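Local coordinates for protein Cyclo(L-leucyl-L-leucyl) synthase (Staphylococcus haemolyticus, PDB 6EZ3) that makes cyclodipeptides such as cyclo(L-leucyl-L-leucyl) by joining the aminoacyl groups of two aminoacyl-tRNAs without using ATP, at residues S28-S32 / S149-N153; R40-Q44 / D93-C98. One frame throughout, in Å; residues are numbered along the deposited sequence.

Interaction 1: residues S28-S32 / S149-N153. With SO4 (sulfate ion), chain H.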
loop_
_atom_site.group_PDB
_atom_site.type_symbol
_atom_site.label_atom_id
_atom_site.label_comp_id
_atom_site.label_asym_id
_atom_site.label_seq_id
_atom_site.Cartn_x
_atom_site.Cartn_y
_atom_site.Cartn_z
ATOM N N SER A 28 -2.595 -6.504 -2.183
ATOM C CA SER A 28 -3.902 -6.154 -1.636
ATOM C C SER A 28 -4.752 -7.343 -1.185
ATOM O O SER A 28 -4.787 -8.376 -1.870
ATOM C CB SER A 28 -4.676 -5.295 -2.632
ATOM O OG SER A 28 -4.251 -3.944 -2.596
ATOM N N PRO A 29 -5.511 -7.201 -0.070
ATOM C CA PRO A 29 -6.318 -8.340 0.392
ATOM C C PRO A 29 -7.661 -8.449 -0.319
ATOM O O PRO A 29 -8.241 -7.440 -0.733
ATOM C CB PRO A 29 -6.499 -8.054 1.882
ATOM C CG PRO A 29 -6.524 -6.561 1.960
ATOM C CD PRO A 29 -5.629 -6.050 0.855
ATOM N N PHE A 30 -8.157 -9.687 -0.443
ATOM C CA PHE A 30 -9.459 -10.039 -0.992
ATOM C C PHE A 30 -9.681 -9.580 -2.433
ATOM O O PHE A 30 -10.808 -9.645 -2.917
ATOM C CB PHE A 30 -10.594 -9.544 -0.053
ATOM C CG PHE A 30 -10.320 -9.682 1.439
ATOM C CD1 PHE A 30 -10.167 -8.555 2.242
ATOM C CD2 PHE A 30 -10.201 -10.936 2.034
ATOM C CE1 PHE A 30 -9.904 -8.680 3.619
ATOM C CE2 PHE A 30 -9.942 -11.060 3.408
ATOM C CZ PHE A 30 -9.789 -9.932 4.190
ATOM N N THR A 31 -8.619 -9.160 -3.132
ATOM C CA THR A 31 -8.726 -8.720 -4.528
ATOM C C THR A 31 -8.411 -9.845 -5.489
ATOM O O THR A 31 -7.563 -10.701 -5.222
ATOM C CB THR A 31 -7.892 -7.466 -4.821
ATOM O OG1 THR A 31 -6.508 -7.774 -4.680
ATOM C CG2 THR A 31 -8.302 -6.251 -3.959
ATOM N N SER A 32 -9.119 -9.835 -6.611
ATOM C CA SER A 32 -9.010 -10.808 -7.693
ATOM C C SER A 32 -7.606 -10.822 -8.324
ATOM O O SER A 32 -7.088 -11.909 -8.614
ATOM C CB SER A 32 -10.085 -10.549 -8.753
ATOM O OG SER A 32 -10.594 -9.221 -8.712
ATOM N N SER A 149 -13.570 -2.493 -4.642
ATOM C CA SER A 149 -12.516 -3.420 -5.076
ATOM C C SER A 149 -12.503 -4.772 -4.337
ATOM O O SER A 149 -12.102 -5.785 -4.926
ATOM C CB SER A 149 -11.149 -2.752 -4.991
ATOM O OG SER A 149 -10.254 -3.359 -5.906
ATOM N N LYS A 150 -12.959 -4.782 -3.059
ATOM C CA LYS A 150 -13.058 -5.969 -2.204
ATOM C C LYS A 150 -14.483 -6.603 -2.234
ATOM O O LYS A 150 -14.762 -7.521 -1.456
ATOM C CB LYS A 150 -12.575 -5.645 -0.771
ATOM C CG LYS A 150 -11.048 -5.653 -0.626
ATOM C CD LYS A 150 -10.471 -4.316 -0.167
ATOM C CE LYS A 150 -8.967 -4.250 -0.271
ATOM N NZ LYS A 150 -8.461 -2.855 -0.417
ATOM N N GLY A 151 -15.335 -6.123 -3.159
ATOM C CA GLY A 151 -16.697 -6.607 -3.397
ATOM C C GLY A 151 -16.722 -7.923 -4.158
ATOM O O GLY A 151 -16.808 -7.945 -5.392
ATOM N N LYS A 152 -16.623 -9.031 -3.397
ATOM C CA LYS A 152 -16.595 -10.432 -3.842
ATOM C C LYS A 152 -17.767 -11.230 -3.210
ATOM O O LYS A 152 -18.422 -12.018 -3.910
ATOM C CB LYS A 152 -15.251 -11.094 -3.451
ATOM C CG LYS A 152 -14.022 -10.570 -4.185
ATOM C CD LYS A 152 -12.956 -11.654 -4.269
ATOM C CE LYS A 152 -12.042 -11.473 -5.454
ATOM N NZ LYS A 152 -12.766 -11.608 -6.751
ATOM N N ASN A 153 -18.008 -11.029 -1.881
ATOM C CA ASN A 153 -19.072 -11.673 -1.096
ATOM C C ASN A 153 -20.317 -10.764 -0.943
ATOM O O ASN A 153 -20.284 -9.562 -1.234
ATOM C CB ASN A 153 -18.531 -12.101 0.284
ATOM C CG ASN A 153 -19.388 -13.092 1.049
ATOM O OD1 ASN A 153 -19.467 -14.279 0.711
ATOM N ND2 ASN A 153 -19.980 -12.645 2.148
HETATM S S SO4 H . -9.320 -3.022 -9.410
HETATM O O1 SO4 H . -8.856 -1.916 -10.255
HETATM O O2 SO4 H . -10.771 -2.907 -9.192
HETATM O O3 SO4 H . -9.043 -4.297 -10.078
HETATM O O4 SO4 H . -8.630 -2.963 -8.116
#

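Interaction 2: residues R40-Q44 / D93-C98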
loop_
_atom_site.group_PDB
_atom_site.type_symbol
_atom_site.label_atom_id
_atom_site.label_comp_id
_atom_site.label_asym_id
_atom_site.label_seq_id
_atom_site.Cartn_x
_atom_site.Cartn_y
_atom_site.Cartn_z
ATOM N N ARG A 40 3.488 -13.942 -7.600
ATOM C CA ARG A 40 4.742 -14.552 -8.013
ATOM C C ARG A 40 5.418 -13.718 -9.098
ATOM O O ARG A 40 6.596 -13.375 -8.967
ATOM C CB ARG A 40 4.492 -15.991 -8.446
ATOM C CG ARG A 40 3.928 -16.785 -7.273
ATOM C CD ARG A 40 4.027 -18.291 -7.366
ATOM N NE ARG A 40 3.318 -18.902 -6.242
ATOM C CZ ARG A 40 3.896 -19.422 -5.166
ATOM N NH1 ARG A 40 3.154 -19.958 -4.202
ATOM N NH2 ARG A 40 5.223 -19.438 -5.057
ATOM N N LYS A 41 4.640 -13.355 -10.138
ATOM C CA LYS A 41 5.054 -12.530 -11.266
ATOM C C LYS A 41 5.746 -11.271 -10.768
ATOM O O LYS A 41 6.875 -11.011 -11.171
ATOM C CB LYS A 41 3.821 -12.110 -12.120
ATOM C CG LYS A 41 3.706 -12.810 -13.470
ATOM C CD LYS A 41 3.052 -11.926 -14.534
ATOM C CE LYS A 41 2.679 -12.702 -15.772
ATOM N NZ LYS A 41 1.484 -13.567 -15.566
ATOM N N ILE A 42 5.076 -10.494 -9.893
ATOM C CA ILE A 42 5.592 -9.222 -9.374
ATOM C C ILE A 42 6.861 -9.416 -8.552
ATOM O O ILE A 42 7.721 -8.555 -8.592
ATOM C CB ILE A 42 4.520 -8.365 -8.618
ATOM C CG1 ILE A 42 3.818 -9.154 -7.506
ATOM C CG2 ILE A 42 3.513 -7.747 -9.615
ATOM C CD1 ILE A 42 2.891 -8.402 -6.672
ATOM N N ILE A 43 6.987 -10.542 -7.823
ATOM C CA ILE A 43 8.181 -10.833 -7.035
ATOM C C ILE A 43 9.340 -11.135 -7.985
ATOM O O ILE A 43 10.409 -10.521 -7.874
ATOM C CB ILE A 43 7.960 -11.922 -5.969
ATOM C CG1 ILE A 43 6.906 -11.448 -4.940
ATOM C CG2 ILE A 43 9.300 -12.299 -5.313
ATOM C CD1 ILE A 43 6.907 -12.192 -3.534
ATOM N N GLN A 44 9.107 -12.025 -8.956
ATOM C CA GLN A 44 10.127 -12.351 -9.939
ATOM C C GLN A 44 10.615 -11.101 -10.657
ATOM O O GLN A 44 11.817 -10.958 -10.841
ATOM C CB GLN A 44 9.629 -13.419 -10.925
ATOM C CG GLN A 44 9.707 -14.868 -10.391
ATOM C CD GLN A 44 11.085 -15.341 -9.956
ATOM O OE1 GLN A 44 12.135 -14.910 -10.482
ATOM N NE2 GLN A 44 11.106 -16.244 -8.971
ATOM N N ASP A 93 7.448 -18.277 -0.132
ATOM C CA ASP A 93 7.793 -19.307 -1.098
ATOM C C ASP A 93 8.533 -18.753 -2.288
ATOM O O ASP A 93 9.528 -19.350 -2.724
ATOM C CB ASP A 93 6.549 -20.063 -1.543
ATOM C CG ASP A 93 6.539 -21.487 -1.025
ATOM O OD1 ASP A 93 7.488 -22.252 -1.360
ATOM O OD2 ASP A 93 5.597 -21.840 -0.270
ATOM N N GLU A 94 8.079 -17.596 -2.793
ATOM C CA GLU A 94 8.704 -16.959 -3.950
ATOM C C GLU A 94 10.036 -16.341 -3.643
ATOM O O GLU A 94 10.931 -16.380 -4.499
ATOM C CB GLU A 94 7.785 -15.934 -4.598
ATOM C CG GLU A 94 6.851 -16.569 -5.595
ATOM C CD GLU A 94 7.480 -17.347 -6.739
ATOM O OE1 GLU A 94 8.400 -16.828 -7.420
ATOM O OE2 GLU A 94 7.023 -18.489 -6.957
ATOM N N ILE A 95 10.174 -15.770 -2.416
ATOM C CA ILE A 95 11.418 -15.157 -1.970
ATOM C C ILE A 95 12.505 -16.237 -1.881
ATOM O O ILE A 95 13.603 -16.008 -2.383
ATOM C CB ILE A 95 11.204 -14.322 -0.687
ATOM C CG1 ILE A 95 10.344 -13.070 -0.978
ATOM C CG2 ILE A 95 12.551 -13.928 -0.026
ATOM C CD1 ILE A 95 9.525 -12.593 0.231
ATOM N N ILE A 96 12.160 -17.455 -1.381
ATOM C CA ILE A 96 13.108 -18.580 -1.328
ATOM C C ILE A 96 13.556 -18.967 -2.737
ATOM O O ILE A 96 14.764 -19.128 -2.978
ATOM C CB ILE A 96 12.585 -19.804 -0.568
ATOM C CG1 ILE A 96 12.249 -19.467 0.888
ATOM C CG2 ILE A 96 13.635 -20.910 -0.621
ATOM C CD1 ILE A 96 11.049 -20.241 1.456
ATOM N N LYS A 97 12.589 -19.069 -3.670
ATOM C CA LYS A 97 12.893 -19.408 -5.053
ATOM C C LYS A 97 13.875 -18.410 -5.656
ATOM O O LYS A 97 14.618 -18.761 -6.566
ATOM C CB LYS A 97 11.613 -19.450 -5.877
ATOM C CG LYS A 97 10.672 -20.628 -5.572
ATOM C CD LYS A 97 9.645 -20.801 -6.685
ATOM C CE LYS A 97 8.313 -21.255 -6.183
ATOM N NZ LYS A 97 7.339 -21.305 -7.297
ATOM N N CYS A 98 13.906 -17.169 -5.108
ATOM C CA CYS A 98 14.784 -16.081 -5.560
ATOM C C CYS A 98 16.158 -16.100 -4.881
ATOM O O CYS A 98 17.031 -15.286 -5.231
ATOM C CB CYS A 98 14.094 -14.732 -5.395
ATOM S SG CYS A 98 12.688 -14.490 -6.499
#

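Interaction 1: residues S28-S32 / S149-N153
The loop that carries S28, the probable catalytic nucleophile of this cyclodipeptide synthase, is flanked here by the turn that ends helix 133-149. K150, the first residue to leave helical geometry, has the most surface covered. Its side chain runs along the loop: CG lies 4.0 Å from CB of F30, close to the plane of that ring and at its edge, and further along CE comes to 3.3 Å from the carbonyl O of P29 and 4.0 Å from the P29 CD. The aliphatic part of the lysine thus does the packing. CG2 of T31 fills the space beside it, 3.9 Å from O of S149 and 4.2 Å from CE of K150. The chain then turns at G151, the centre of an inverse gamma turn, and K152 comes back over the loop, its CD 3.2 Å from O of F30 and its NZ 3.5 Å from CB of S32. These are van der Waals contacts, and they bury 327 Å² in all. A sulfate ion, probably from the crystallisation liquor, accepts a hydrogen bond from S149 (OG to O4, 2.8 Å). Within the loop, T31 OG1 donates a weak hydrogen bond to O of S28 (3.3 Å). The S28 hydroxyl is hydrogen-bonded to Y195, and both P29 and K150 touch Y171; these two tyrosines are probable substrate-binding residues. A nucleophilic serine in the loop that follows a central parallel strand, here 22-26, beside the substrate pocket, is characteristic of the Rossmann-like cyclodipeptide synthase fold.

Interaction 2: residues R40-Q44 / D93-C98
E94 and R40, with 94 and 82 Å² covered, carry the polar half of this helix-helix contact. E94 points its CA-to-CB bond at helix 36-49 and uses both carboxylate oxygens. OE2 takes a nearly straight salt-bridge hydrogen bond from R40 NH2 (2.8 Å, 171°), approached at the edge of the guanidinium, and a second salt bridge from K97 NZ, one turn further along its own helix, at 2.9 Å. The shared oxygen lets two cations sit close together, R40 NH2 and K97 NZ being 3.6 Å apart. The other oxygen, OE1, accepts a hydrogen bond from Q44 NE2 at 3.2 Å, so the single glutamate holds residues one turn apart on the partner helix. The segments run in roughly the same direction, 35° apart, with axes 9.9 Å from each other at closest approach: in this Rossmann-like α/β fold, helix 36-49 and the end of the long helix 73-97 lie side by side against the sheet, where I43 and I95 both touch F53 and I55 of strand 52-57. I43, with 64 Å² covered, supplies the apolar half. Its CD1 packs 4.0 Å from E94 CB and 4.4 Å from I95 CG1, while its CG2 meets the C98 sulfur at 4.2 Å. C98, just past the helix, also brings SG to 3.4 Å from Q44 NE2.

Overall arrangement
From the N terminus, the chain leaves strand 22-26 into the loop 28-32, the first half of interaction 1, and, a few residues later, enters helix 36-49, which carries 40-44. After strand 52-57 and helix 63-68, the long helix 73-97 brings 93-98 back to it, and interaction 2 closes a loop of 48 residues. The chain continues through strand 106-108 and helices 116-131 and 133-149 before 149-153 reaches 28-32, so interaction 2 is nested within the larger loop of interaction 1. Their centres are 22 Å apart and they do not touch. Helix 73-97 spans both: V80 and E83 meet F30, while its C-terminal end joins helix 36-49.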